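Local coordinates for peroxisomal membrane protein LPX1 (Saccharomyces cerevisiae, PDB 2Y6U), which has acyl esterase, lipase and phospholipase A activity and belongs to the alpha/beta hydrolases of the yeast peroxisome, at residues 34-38 with 65-69; 59-65 with 93-99; 70-74 with 228-232; 167-171 with 322-326; 314-318 with 336-340. Residues are numbered along the deposited sequence.

Overall arrangement
Contacts 1, 4 and 5 reach the eight-stranded mixed sheet of the alpha/beta hydrolase fold: contact 1 through strand 35-40 near one edge, contact 4 at the end of strand 164-168, contact 5 at the opposite edge strand, 313-318. The centres of contacts 1 and 5 are about 22 Å apart, those of contacts 4 and 5 about 12 Å. Contacts 1 to 3 use the loop after strand 51-58; contacts 1 and 2 share Lys65, and contact 3 ties residues 70-74 to helix 229-239, meeting contact 4 at Asn326. Along the chain, contact 1 alternates with contact 2 and closes before contacts 3, 4 and 5 open; contacts 4 and 5 alternate. Contacts 2 and 4 both approach Ser145, the probable nucleophile.

Contact 1: 34-38 with 65-69; sequences TYDVY and KVVWE
Residues 35-38 are extended (phi -106 to -145°, psi 124 to 158°) as part of strand 35-40 of the alpha/beta hydrolase sheet, where the strand pairs with strands 6-11 and 84-92. Residues 65-69, in the loop after strand 51-58, have helical phi/psi and carry two i to i+3 bonds, Trp68 N to Lys65 O (3.2 Å) and Glu69 N to Val66 O (3.0 Å). The backbones stay apart: the nearest CA atoms, those of Tyr35 and Lys65, are 7.8 Å from each other, so side chains and water span the gap. Lys65 takes chi1 p with the remaining torsions trans, and this straight chain carries NZ to the strand. There Lys65 NZ forms a salt bridge with Asp36 OD1 at 3.0 Å, its hydrogen bond weak in geometry; NZ also pairs with Asp99, and OD1 is bound by Thr10. Water 1 continues the bridge, lying 2.6 Å from Lys65 NZ and 2.6 Å from Thr34 O, the latter bond weak. Asp36 (chi1 m) and Glu69 (chi1 m, chi2 t) bring like charges together, with Asp36 OD2 and Glu69 OE2 4.4 Å apart. Water 2 eases this proximity: it accepts from Tyr38 OH at 2.7 Å and donates to Asp36 OD2 at 2.5 Å and Glu69 OE2 at 2.8 Å.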
# COMPACT_ATOMS: atom_id res chain seq x y z
N THR A 34 1.37 -17.23 7.48
CA THR A 34 0.54 -18.46 7.30
C THR A 34 -0.90 -18.06 7.50
O THR A 34 -1.21 -17.26 8.41
CB THR A 34 0.88 -19.55 8.34
OG1 THR A 34 2.23 -19.93 8.14
CG2 THR A 34 -0.03 -20.77 8.17
N TYR A 35 -1.79 -18.53 6.64
CA TYR A 35 -3.18 -18.21 6.76
C TYR A 35 -3.99 -19.41 6.30
O TYR A 35 -3.50 -20.27 5.57
CB TYR A 35 -3.57 -16.98 5.93
CG TYR A 35 -3.26 -17.08 4.45
CD1 TYR A 35 -1.98 -16.82 3.97
CD2 TYR A 35 -4.25 -17.38 3.51
CE1 TYR A 35 -1.70 -16.89 2.62
CE2 TYR A 35 -3.98 -17.41 2.17
CZ TYR A 35 -2.71 -17.19 1.73
OH TYR A 35 -2.42 -17.23 0.40
N ASP A 36 -5.23 -19.50 6.74
CA ASP A 36 -6.14 -20.57 6.29
C ASP A 36 -7.16 -19.99 5.33
O ASP A 36 -7.72 -18.90 5.63
CB ASP A 36 -6.82 -21.19 7.52
CG ASP A 36 -5.86 -21.95 8.42
OD1 ASP A 36 -4.73 -22.29 7.97
OD2 ASP A 36 -6.20 -22.30 9.59
N VAL A 37 -7.40 -20.66 4.19
CA VAL A 37 -8.38 -20.25 3.23
C VAL A 37 -9.48 -21.28 3.28
O VAL A 37 -9.23 -22.50 3.06
CB VAL A 37 -7.81 -20.28 1.74
CG1 VAL A 37 -8.87 -19.81 0.79
CG2 VAL A 37 -6.68 -19.39 1.63
N TYR A 38 -10.70 -20.80 3.42
CA TYR A 38 -11.89 -21.62 3.43
C TYR A 38 -12.65 -21.32 2.17
O TYR A 38 -13.02 -20.16 1.92
CB TYR A 38 -12.73 -21.34 4.68
CG TYR A 38 -12.07 -21.85 5.94
CD1 TYR A 38 -11.18 -21.05 6.64
CD2 TYR A 38 -12.27 -23.12 6.38
CE1 TYR A 38 -10.53 -21.52 7.79
CE2 TYR A 38 -11.66 -23.59 7.55
CZ TYR A 38 -10.83 -22.77 8.26
OH TYR A 38 -10.20 -23.23 9.40
N LYS A 65 -5.73 -16.64 14.49
CA LYS A 65 -6.79 -16.91 13.58
C LYS A 65 -7.79 -17.93 14.14
O LYS A 65 -8.93 -17.94 13.72
CB LYS A 65 -6.21 -17.41 12.30
CG LYS A 65 -5.58 -18.80 12.44
CD LYS A 65 -4.90 -19.29 11.14
CE LYS A 65 -4.07 -20.51 11.53
NZ LYS A 65 -3.30 -21.16 10.39
N VAL A 66 -7.38 -18.72 15.13
CA VAL A 66 -8.22 -19.79 15.63
C VAL A 66 -9.51 -19.28 16.30
O VAL A 66 -10.53 -20.01 16.36
CB VAL A 66 -7.47 -20.74 16.61
CG1 VAL A 66 -7.41 -20.21 18.11
CG2 VAL A 66 -8.12 -22.13 16.53
N VAL A 67 -9.49 -18.03 16.78
CA VAL A 67 -10.63 -17.47 17.50
C VAL A 67 -11.85 -17.29 16.60
O VAL A 67 -12.98 -17.15 17.10
CB VAL A 67 -10.31 -16.12 18.19
CG1 VAL A 67 -9.13 -16.32 19.21
CG2 VAL A 67 -10.06 -14.97 17.18
N TRP A 68 -11.63 -17.37 15.29
CA TRP A 68 -12.72 -17.27 14.35
C TRP A 68 -13.26 -18.59 13.86
O TRP A 68 -14.31 -18.65 13.18
CB TRP A 68 -12.32 -16.41 13.17
CG TRP A 68 -11.69 -15.12 13.49
CD1 TRP A 68 -10.38 -14.80 13.31
CD2 TRP A 68 -12.34 -13.95 14.03
NE1 TRP A 68 -10.18 -13.49 13.66
CE2 TRP A 68 -11.34 -12.93 14.09
CE3 TRP A 68 -13.60 -13.65 14.45
CZ2 TRP A 68 -11.59 -11.70 14.57
CZ3 TRP A 68 -13.88 -12.34 14.89
CH2 TRP A 68 -12.87 -11.41 14.95
N GLU A 69 -12.61 -19.71 14.21
CA GLU A 69 -13.16 -20.97 13.74
C GLU A 69 -14.58 -21.29 14.14
O GLU A 69 -15.36 -21.81 13.33
CB GLU A 69 -12.20 -22.17 14.02
CG GLU A 69 -10.89 -21.94 13.30
CD GLU A 69 -9.85 -23.14 13.58
OE1 GLU A 69 -10.16 -24.09 14.32
OE2 GLU A 69 -8.73 -23.03 13.12
O HOH W 1 -1.73 -19.05 10.26
O HOH W 2 -8.40 -21.71 10.72

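Contact 2: 59-65 with 93-99; sequences HGSGMSK and DQVNHGD
This buried polar contact joins two loops at the carboxyl ends of neighbouring sheet strands: residues 59-65 follow strand 51-58; residues 93-99 follow strand 84-92 and lead into helix 98-103. A type II turn spans Gly60 to Met63 and a type I turn Gln94 to His97. In register, the CA atoms of Ser64 and Gly98 are 5.1 Å apart, those of Lys65 and Asp93 5.4 Å. Main-chain donors bind side chains across the gap: Gln94 N to His59 NE2 at 3.1 Å, Gly62 N to His97 NE2 at 2.9 Å and Lys65 N to Asp93 OD1 at 2.7 Å. His59 (chi1 p) also donates from ND1 to Gly60 O at 2.7 Å. In many alpha/beta hydrolases a His-Gly motif follows the third strand, here 51-58, and the next backbone N helps form the oxyanion hole; Ser61 N, bonded to Ser145 OG, is consistent with that role. The His59 and His97 rings meet obliquely, centroids 4.6 Å apart. At Gly98 (phi 57°) a CB would fall 2.2 Å from Asp93 OD2, which accepts from Asp99 N at 2.9 Å. Lys65 NZ makes a salt bridge with Asp99 OD2 at 3.0 Å, while Lys256 pairs with the carboxylate's other oxygen.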
# COMPACT_ATOMS: atom_id res chain seq x y z
N HIS A 59 -7.56 -11.18 13.70
CA HIS A 59 -7.57 -11.35 15.13
C HIS A 59 -6.98 -10.16 15.94
O HIS A 59 -6.25 -9.32 15.42
CB HIS A 59 -6.74 -12.61 15.53
CG HIS A 59 -5.27 -12.49 15.17
ND1 HIS A 59 -4.39 -11.71 15.91
CD2 HIS A 59 -4.56 -13.02 14.15
CE1 HIS A 59 -3.19 -11.77 15.32
NE2 HIS A 59 -3.27 -12.54 14.25
N GLY A 60 -7.29 -10.17 17.22
CA GLY A 60 -6.83 -9.19 18.14
C GLY A 60 -5.40 -9.49 18.61
O GLY A 60 -4.84 -10.59 18.38
N SER A 61 -4.86 -8.56 19.37
CA SER A 61 -3.50 -8.65 19.92
C SER A 61 -3.45 -9.87 20.82
O SER A 61 -4.34 -10.03 21.68
CB SER A 61 -3.27 -7.38 20.79
OG SER A 61 -3.17 -6.28 19.94
N GLY A 62 -2.39 -10.67 20.69
CA GLY A 62 -2.18 -11.85 21.57
C GLY A 62 -3.05 -13.05 21.29
O GLY A 62 -3.00 -14.04 22.02
N MET A 63 -3.85 -13.01 20.25
CA MET A 63 -4.71 -14.15 19.89
C MET A 63 -4.19 -14.76 18.62
O MET A 63 -2.97 -14.77 18.38
CB MET A 63 -6.19 -13.66 19.80
CG MET A 63 -6.63 -13.04 21.08
SD MET A 63 -8.41 -13.10 21.28
CE MET A 63 -8.71 -11.73 22.35
N SER A 64 -5.06 -15.27 17.75
CA SER A 64 -4.64 -15.88 16.47
C SER A 64 -5.89 -16.06 15.65
O SER A 64 -6.97 -15.84 16.15
CB SER A 64 -4.00 -17.28 16.72
OG SER A 64 -5.00 -18.23 17.14
N LYS A 65 -5.73 -16.64 14.49
CA LYS A 65 -6.79 -16.91 13.58
C LYS A 65 -7.79 -17.93 14.14
O LYS A 65 -8.93 -17.94 13.72
CB LYS A 65 -6.21 -17.41 12.30
CG LYS A 65 -5.58 -18.80 12.44
CD LYS A 65 -4.90 -19.29 11.14
CE LYS A 65 -4.07 -20.51 11.53
NZ LYS A 65 -3.30 -21.16 10.39
N ASP A 93 -3.01 -15.16 10.40
CA ASP A 93 -2.18 -14.90 11.58
C ASP A 93 -1.13 -13.87 11.24
O ASP A 93 -0.34 -14.00 10.27
CB ASP A 93 -1.43 -16.11 12.04
CG ASP A 93 -2.25 -17.06 12.87
OD1 ASP A 93 -3.16 -16.65 13.59
OD2 ASP A 93 -1.94 -18.27 12.81
N GLN A 94 -1.12 -12.79 12.00
CA GLN A 94 -0.08 -11.75 11.84
C GLN A 94 1.29 -12.41 12.07
O GLN A 94 1.39 -13.46 12.74
CB GLN A 94 -0.32 -10.69 12.88
CG GLN A 94 -1.59 -9.85 12.64
CD GLN A 94 -1.47 -9.09 11.32
OE1 GLN A 94 -0.58 -8.26 11.13
NE2 GLN A 94 -2.38 -9.35 10.42
N VAL A 95 2.37 -11.76 11.60
CA VAL A 95 3.71 -12.36 11.56
C VAL A 95 4.19 -12.86 12.90
O VAL A 95 4.92 -13.85 12.96
CB VAL A 95 4.81 -11.40 10.97
CG1 VAL A 95 4.65 -11.19 9.43
CG2 VAL A 95 4.88 -10.10 11.77
N ASN A 96 3.78 -12.17 13.99
CA ASN A 96 4.21 -12.55 15.30
C ASN A 96 3.19 -13.27 16.18
O ASN A 96 3.30 -13.27 17.39
CB ASN A 96 4.79 -11.27 15.99
CG ASN A 96 3.75 -10.22 16.22
OD1 ASN A 96 2.70 -10.26 15.60
ND2 ASN A 96 4.01 -9.32 17.18
N HIS A 97 2.18 -13.84 15.53
CA HIS A 97 1.10 -14.60 16.16
C HIS A 97 0.94 -16.02 15.55
O HIS A 97 1.21 -16.21 14.38
CB HIS A 97 -0.25 -13.86 16.03
CG HIS A 97 -0.33 -12.60 16.85
ND1 HIS A 97 0.35 -11.44 16.49
CD2 HIS A 97 -1.08 -12.29 17.94
CE1 HIS A 97 0.11 -10.52 17.43
NE2 HIS A 97 -0.82 -10.97 18.25
N GLY A 98 0.41 -16.96 16.32
CA GLY A 98 -0.12 -18.22 15.74
C GLY A 98 0.93 -18.94 14.93
O GLY A 98 2.09 -19.05 15.34
N ASP A 99 0.51 -19.45 13.77
CA ASP A 99 1.36 -20.32 12.95
C ASP A 99 2.38 -19.47 12.26
O ASP A 99 3.47 -19.98 11.91
CB ASP A 99 0.52 -21.14 11.98
CG ASP A 99 -0.28 -22.25 12.68
OD1 ASP A 99 0.19 -22.84 13.68
OD2 ASP A 99 -1.39 -22.55 12.21
O HOH W 3 -0.97 -16.76 18.70
O HOH W 1 -1.73 -19.05 10.26

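Contact 3: 70-74 with 228-232; sequences YYLPR and HSQIL
Helix 229-239 lies in the long insertion between sheet strands 164-168 and 286-292, the position at which alpha/beta hydrolases commonly carry a lid or cap; here its first turn packs on residues 70-74 of the loop after strand 51-58. Residues 70-73 have helical phi/psi, and the nearest CA atoms are those of Tyr70 and Ile231, 6.5 Å apart. Apolar contact is made by Tyr70 CB with Ile231 CG1 at 3.5 Å and, more loosely, by Tyr71 CE1 with Ile231 CD1 at 4.5 Å; Ile231 has chi1 m and chi2 t. Among the aromatics, Tyr70 (chi1 t) sets its ring obliquely to that of His228 (chi1 t), with centroids 4.5 Å apart and planes at 48°; Tyr70 CE2 lies over the His228 ring face. Polar ends are held largely from outside: Tyr70 OH bonds Asp331, and Tyr71 OH bonds the backbone oxygen of Asn326, so both hydroxyls also tie this loop to residues 326-331. Gln230 NE2 lies at the Tyr70 ring edge, 3.7 Å from CE2. Within each segment, Arg74 NH1 donates to Tyr70 O at 2.9 Å, and the N-cap residue His228 accepts at ND1 from Gln230 N, 3.1 Å away.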
# COMPACT_ATOMS: atom_id res chain seq x y z
N TYR A 70 -14.95 -20.98 15.38
CA TYR A 70 -16.29 -21.14 15.85
C TYR A 70 -17.30 -20.40 14.93
O TYR A 70 -18.46 -20.76 14.85
CB TYR A 70 -16.34 -20.60 17.31
CG TYR A 70 -17.69 -20.64 17.89
CD1 TYR A 70 -18.57 -19.57 17.76
CD2 TYR A 70 -18.11 -21.75 18.61
CE1 TYR A 70 -19.83 -19.60 18.32
CE2 TYR A 70 -19.41 -21.82 19.24
CZ TYR A 70 -20.27 -20.73 19.08
OH TYR A 70 -21.51 -20.86 19.61
N TYR A 71 -16.87 -19.30 14.33
CA TYR A 71 -17.76 -18.51 13.49
C TYR A 71 -18.14 -19.17 12.17
O TYR A 71 -19.25 -18.94 11.62
CB TYR A 71 -17.11 -17.18 13.13
CG TYR A 71 -17.04 -16.16 14.28
CD1 TYR A 71 -16.45 -16.48 15.52
CD2 TYR A 71 -17.51 -14.84 14.10
CE1 TYR A 71 -16.38 -15.52 16.60
CE2 TYR A 71 -17.39 -13.90 15.11
CZ TYR A 71 -16.86 -14.24 16.36
OH TYR A 71 -16.78 -13.27 17.37
N LEU A 72 -17.22 -19.98 11.65
CA LEU A 72 -17.39 -20.49 10.28
C LEU A 72 -18.70 -21.18 9.97
O LEU A 72 -19.30 -20.86 8.99
CB LEU A 72 -16.21 -21.42 9.88
CG LEU A 72 -14.88 -20.73 9.90
CD1 LEU A 72 -13.71 -21.81 9.76
CD2 LEU A 72 -14.81 -19.59 8.79
N PRO A 73 -19.18 -22.13 10.80
CA PRO A 73 -20.44 -22.73 10.42
C PRO A 73 -21.65 -21.84 10.71
O PRO A 73 -22.74 -22.17 10.30
CB PRO A 73 -20.48 -24.04 11.23
CG PRO A 73 -19.37 -23.94 12.20
CD PRO A 73 -18.57 -22.77 11.97
N ARG A 74 -21.45 -20.69 11.38
CA ARG A 74 -22.56 -19.89 11.87
C ARG A 74 -22.78 -18.62 11.04
O ARG A 74 -23.81 -17.94 11.17
CB ARG A 74 -22.27 -19.54 13.31
CG ARG A 74 -22.48 -20.68 14.21
CD ARG A 74 -21.83 -20.42 15.55
NE ARG A 74 -22.13 -21.55 16.41
CZ ARG A 74 -21.41 -22.67 16.50
NH1 ARG A 74 -20.27 -22.85 15.81
NH2 ARG A 74 -21.82 -23.60 17.30
N HIS A 228 -16.08 -18.28 25.40
CA HIS A 228 -16.99 -19.41 25.08
C HIS A 228 -16.22 -20.73 25.18
O HIS A 228 -15.13 -20.85 24.60
CB HIS A 228 -17.51 -19.23 23.65
CG HIS A 228 -18.62 -20.16 23.28
ND1 HIS A 228 -18.42 -21.51 23.07
CD2 HIS A 228 -19.93 -19.92 23.05
CE1 HIS A 228 -19.58 -22.07 22.78
NE2 HIS A 228 -20.51 -21.13 22.73
N SER A 229 -16.76 -21.72 25.89
CA SER A 229 -16.00 -22.95 26.15
C SER A 229 -15.39 -23.59 24.86
O SER A 229 -14.30 -24.15 24.93
CB SER A 229 -16.84 -23.96 26.94
OG SER A 229 -18.02 -24.17 26.21
N GLN A 230 -16.09 -23.52 23.71
CA GLN A 230 -15.55 -24.12 22.49
C GLN A 230 -14.38 -23.31 21.98
O GLN A 230 -13.43 -23.88 21.48
CB GLN A 230 -16.60 -24.30 21.36
CG GLN A 230 -17.80 -25.12 21.78
CD GLN A 230 -18.87 -25.37 20.67
OE1 GLN A 230 -20.05 -25.59 20.99
NE2 GLN A 230 -18.45 -25.37 19.40
N ILE A 231 -14.45 -21.98 22.08
CA ILE A 231 -13.35 -21.14 21.61
C ILE A 231 -12.11 -21.27 22.50
O ILE A 231 -11.00 -21.41 22.04
CB ILE A 231 -13.80 -19.66 21.43
CG1 ILE A 231 -14.95 -19.59 20.40
CG2 ILE A 231 -12.69 -18.72 21.00
CD1 ILE A 231 -15.51 -18.14 20.15
N LEU A 232 -12.34 -21.33 23.79
CA LEU A 232 -11.27 -21.61 24.74
C LEU A 232 -10.58 -22.95 24.46
O LEU A 232 -9.33 -23.01 24.38
CB LEU A 232 -11.84 -21.54 26.15
CG LEU A 232 -10.87 -21.76 27.30
CD1 LEU A 232 -9.68 -20.79 27.13
CD2 LEU A 232 -11.67 -21.56 28.65

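Contact 4: 167-171 with 322-326; sequences LIEPV and SHLVN
Ser322 opens a type I turn running to Val325, whose N bonds Ser322 O weakly at 3.2 Å. Its OG accepts from Leu324 N at 2.9 Å, an ST turn, and also bonds Glu328. Next comes His323; the CA atoms of His323 and Glu169 are 6.2 Å apart. With chi1 t, its imidazole is placed so that ND1 donates to Glu169 OE1 at 2.9 Å (N-H...O angle 165°), the oxygen lying near the ring plane; His323 CE1 touches Val171 CG2 at 3.8 Å. The acceptor stands just past strand 164-168, where Glu169 adopts left-handed backbone angles (46/50°) and m torsions at chi1 and chi2. Ser295 also bonds OE1 and Gly292 N bonds OE2, so the carboxylate is held at both oxygens. Leu324 is the N-cap of helix 325-328. Val325 then turns its CB toward the strand, with CG1 3.7 Å from Ile168 CG2 and 4.2 Å from Glu169 CG. Asn326 follows, CB 4.3 Å from Ile168 CG2, its CA 7.1 Å from that of Ile168. A loop histidine touching Ser145 of a GxSxG nucleophile elbow pattern and bound to an acid after the sixth strand, an alternative to the usual seventh, is consistent with the Ser-His-acid catalytic triad of alpha/beta hydrolases.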
# COMPACT_ATOMS: atom_id res chain seq x y z
N LEU A 167 -15.76 -3.68 12.62
CA LEU A 167 -14.73 -3.49 13.61
C LEU A 167 -15.28 -3.88 14.95
O LEU A 167 -16.27 -3.27 15.43
CB LEU A 167 -14.33 -2.00 13.59
CG LEU A 167 -14.08 -1.32 12.26
CD1 LEU A 167 -13.73 0.17 12.48
CD2 LEU A 167 -12.98 -2.01 11.46
N ILE A 168 -14.68 -4.86 15.61
CA ILE A 168 -15.18 -5.31 16.90
C ILE A 168 -14.15 -4.78 17.90
O ILE A 168 -12.99 -5.20 17.92
CB ILE A 168 -15.28 -6.81 16.98
CG1 ILE A 168 -16.17 -7.39 15.84
CG2 ILE A 168 -15.80 -7.22 18.43
CD1 ILE A 168 -15.88 -8.92 15.58
N GLU A 169 -14.54 -3.87 18.75
CA GLU A 169 -13.64 -3.30 19.73
C GLU A 169 -12.28 -2.86 19.19
O GLU A 169 -11.20 -3.28 19.70
CB GLU A 169 -13.42 -4.31 20.85
CG GLU A 169 -14.60 -4.47 21.76
CD GLU A 169 -14.70 -3.26 22.82
OE1 GLU A 169 -13.67 -2.88 23.35
OE2 GLU A 169 -15.81 -2.81 23.13
N PRO A 170 -12.29 -2.09 18.08
CA PRO A 170 -11.06 -1.66 17.51
C PRO A 170 -10.26 -0.82 18.53
O PRO A 170 -10.84 -0.03 19.28
CB PRO A 170 -11.48 -0.79 16.32
CG PRO A 170 -12.81 -0.29 16.70
CD PRO A 170 -13.45 -1.44 17.49
N VAL A 171 -8.91 -0.94 18.44
CA VAL A 171 -7.99 -0.15 19.24
C VAL A 171 -7.26 0.86 18.33
O VAL A 171 -6.49 0.44 17.47
CB VAL A 171 -6.93 -1.07 19.91
CG1 VAL A 171 -5.82 -0.18 20.64
CG2 VAL A 171 -7.67 -1.98 20.95
N SER A 322 -17.52 -7.42 27.03
CA SER A 322 -16.26 -6.89 27.45
C SER A 322 -15.46 -6.59 26.17
O SER A 322 -15.97 -6.66 25.02
CB SER A 322 -15.54 -7.95 28.31
OG SER A 322 -14.89 -8.91 27.42
N HIS A 323 -14.22 -6.22 26.37
CA HIS A 323 -13.29 -5.96 25.27
C HIS A 323 -13.13 -7.22 24.42
O HIS A 323 -12.92 -7.15 23.20
CB HIS A 323 -11.97 -5.41 25.77
CG HIS A 323 -10.96 -5.15 24.69
ND1 HIS A 323 -11.16 -4.20 23.69
CD2 HIS A 323 -9.78 -5.75 24.41
CE1 HIS A 323 -10.13 -4.23 22.85
NE2 HIS A 323 -9.29 -5.15 23.27
N LEU A 324 -13.30 -8.38 25.06
CA LEU A 324 -13.11 -9.67 24.34
C LEU A 324 -14.43 -10.31 23.92
O LEU A 324 -14.55 -11.56 23.86
CB LEU A 324 -12.30 -10.64 25.19
CG LEU A 324 -10.93 -10.14 25.63
CD1 LEU A 324 -10.12 -11.17 26.47
CD2 LEU A 324 -10.14 -9.68 24.39
N VAL A 325 -15.40 -9.45 23.63
CA VAL A 325 -16.74 -9.88 23.28
C VAL A 325 -16.73 -10.86 22.10
O VAL A 325 -17.58 -11.74 22.05
CB VAL A 325 -17.63 -8.66 23.05
CG1 VAL A 325 -17.22 -7.80 21.79
CG2 VAL A 325 -19.14 -9.10 23.08
N ASN A 326 -15.76 -10.74 21.17
CA ASN A 326 -15.68 -11.66 20.02
C ASN A 326 -15.48 -13.09 20.46
O ASN A 326 -15.99 -13.98 19.77
CB ASN A 326 -14.59 -11.32 19.00
CG ASN A 326 -13.20 -11.33 19.59
OD1 ASN A 326 -13.02 -10.88 20.71
ND2 ASN A 326 -12.23 -11.86 18.83

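Contact 5: 314-318 with 336-340; sequences HLDVI and RINHH
Strand 313-318, the outermost strand on this side of the sheet within the chain, is covered by helix 330-347, which comes after the short helix 325-328. Their local axes run nearly antiparallel at 154° and come within 11.3 Å; the closest CA pairs are Asp316 with Arg336 (7.9 Å) and His314 with His340 (9.7 Å). Asp316 (chi1 m) is the hub, since its carboxylate takes three side-chain donors. Asp316 OD1 accepts from Arg336 NH1 at 2.9 Å in a salt bridge and from His314 NE2 at 3.1 Å on its own strand, while Asp316 OD2 accepts from His340 NE2 at 2.7 Å. Arg336 folds back through chi1 m, chi2 m and chi3 p to offer NH1; its NE and NH2 find partners close to the segments. The two histidines also pack edge-to-face: the His340 edge meets the face of His314 (chi1 t), centroids 4.7 Å apart and planes at 61°, with His340 CE1 3.5 Å from His314 NE2. An apolar touch, Ile318 CD1 to Arg336 CG at 4.0 Å, flanks the polar cluster. Because both oxygens of this buried carboxylate are occupied and an arginine balances its charge, Asp316 can join strand and helix without an unmet acceptor.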
# COMPACT_ATOMS: atom_id res chain seq x y z
N HIS A 314 -22.07 2.86 11.78
CA HIS A 314 -23.13 2.29 12.57
C HIS A 314 -22.53 1.65 13.80
O HIS A 314 -21.63 0.81 13.67
CB HIS A 314 -23.87 1.22 11.79
CG HIS A 314 -24.90 0.47 12.62
ND1 HIS A 314 -26.25 0.77 12.60
CD2 HIS A 314 -24.75 -0.52 13.54
CE1 HIS A 314 -26.89 -0.07 13.40
NE2 HIS A 314 -26.01 -0.82 14.03
N LEU A 315 -23.02 1.98 14.99
CA LEU A 315 -22.57 1.37 16.23
C LEU A 315 -23.57 0.27 16.65
O LEU A 315 -24.82 0.48 16.62
CB LEU A 315 -22.49 2.42 17.39
CG LEU A 315 -21.94 1.85 18.74
CD1 LEU A 315 -20.38 1.62 18.68
CD2 LEU A 315 -22.47 2.73 19.88
N ASP A 316 -23.04 -0.90 17.08
CA ASP A 316 -23.85 -1.90 17.78
C ASP A 316 -23.22 -2.17 19.13
O ASP A 316 -22.02 -2.36 19.21
CB ASP A 316 -23.83 -3.28 17.15
CG ASP A 316 -24.69 -3.40 16.04
OD1 ASP A 316 -25.93 -3.08 16.18
OD2 ASP A 316 -24.12 -3.69 14.98
N VAL A 317 -24.01 -2.15 20.16
CA VAL A 317 -23.49 -2.32 21.53
C VAL A 317 -23.98 -3.72 21.97
O VAL A 317 -25.17 -4.01 21.90
CB VAL A 317 -24.00 -1.23 22.45
CG1 VAL A 317 -23.65 -1.45 23.92
CG2 VAL A 317 -23.44 0.19 22.03
N ILE A 318 -23.06 -4.56 22.38
CA ILE A 318 -23.38 -5.88 22.82
C ILE A 318 -23.62 -5.83 24.28
O ILE A 318 -22.70 -5.56 25.05
CB ILE A 318 -22.22 -6.93 22.47
CG1 ILE A 318 -21.82 -6.95 21.00
CG2 ILE A 318 -22.66 -8.37 22.93
CD1 ILE A 318 -22.96 -7.23 20.03
N ARG A 336 -24.91 -10.11 14.77
CA ARG A 336 -24.69 -8.82 14.17
C ARG A 336 -23.98 -8.84 12.83
O ARG A 336 -24.37 -8.14 11.91
CB ARG A 336 -23.94 -7.85 15.10
CG ARG A 336 -24.63 -7.58 16.38
CD ARG A 336 -25.67 -6.46 16.19
NE ARG A 336 -26.92 -6.95 15.70
CZ ARG A 336 -27.84 -6.22 15.05
NH1 ARG A 336 -27.75 -4.86 14.81
NH2 ARG A 336 -28.92 -6.88 14.69
N ILE A 337 -22.91 -9.58 12.74
CA ILE A 337 -22.16 -9.66 11.52
C ILE A 337 -23.13 -10.16 10.38
O ILE A 337 -23.21 -9.56 9.29
CB ILE A 337 -21.02 -10.65 11.66
CG1 ILE A 337 -19.92 -10.12 12.61
CG2 ILE A 337 -20.50 -11.07 10.26
CD1 ILE A 337 -18.77 -11.11 12.95
N ASN A 338 -23.93 -11.18 10.68
CA ASN A 338 -24.85 -11.70 9.65
C ASN A 338 -25.89 -10.65 9.23
O ASN A 338 -26.24 -10.52 8.06
CB ASN A 338 -25.53 -12.97 10.13
CG ASN A 338 -24.56 -14.15 10.21
OD1 ASN A 338 -23.42 -14.06 9.67
ND2 ASN A 338 -24.96 -15.20 10.92
N HIS A 339 -26.44 -9.96 10.23
CA HIS A 339 -27.41 -8.94 9.98
C HIS A 339 -26.83 -7.90 9.04
O HIS A 339 -27.43 -7.53 7.99
CB HIS A 339 -27.84 -8.26 11.33
CG HIS A 339 -28.64 -7.02 11.12
ND1 HIS A 339 -29.96 -7.06 10.72
CD2 HIS A 339 -28.32 -5.70 11.22
CE1 HIS A 339 -30.43 -5.83 10.62
NE2 HIS A 339 -29.44 -4.99 10.88
N HIS A 340 -25.65 -7.41 9.38
CA HIS A 340 -25.09 -6.31 8.60
C HIS A 340 -24.68 -6.73 7.23
O HIS A 340 -24.84 -5.99 6.26
CB HIS A 340 -23.97 -5.59 9.33
CG HIS A 340 -24.45 -4.82 10.49
ND1 HIS A 340 -25.31 -3.75 10.38
CD2 HIS A 340 -24.26 -5.04 11.81
CE1 HIS A 340 -25.61 -3.32 11.60
NE2 HIS A 340 -24.96 -4.07 12.49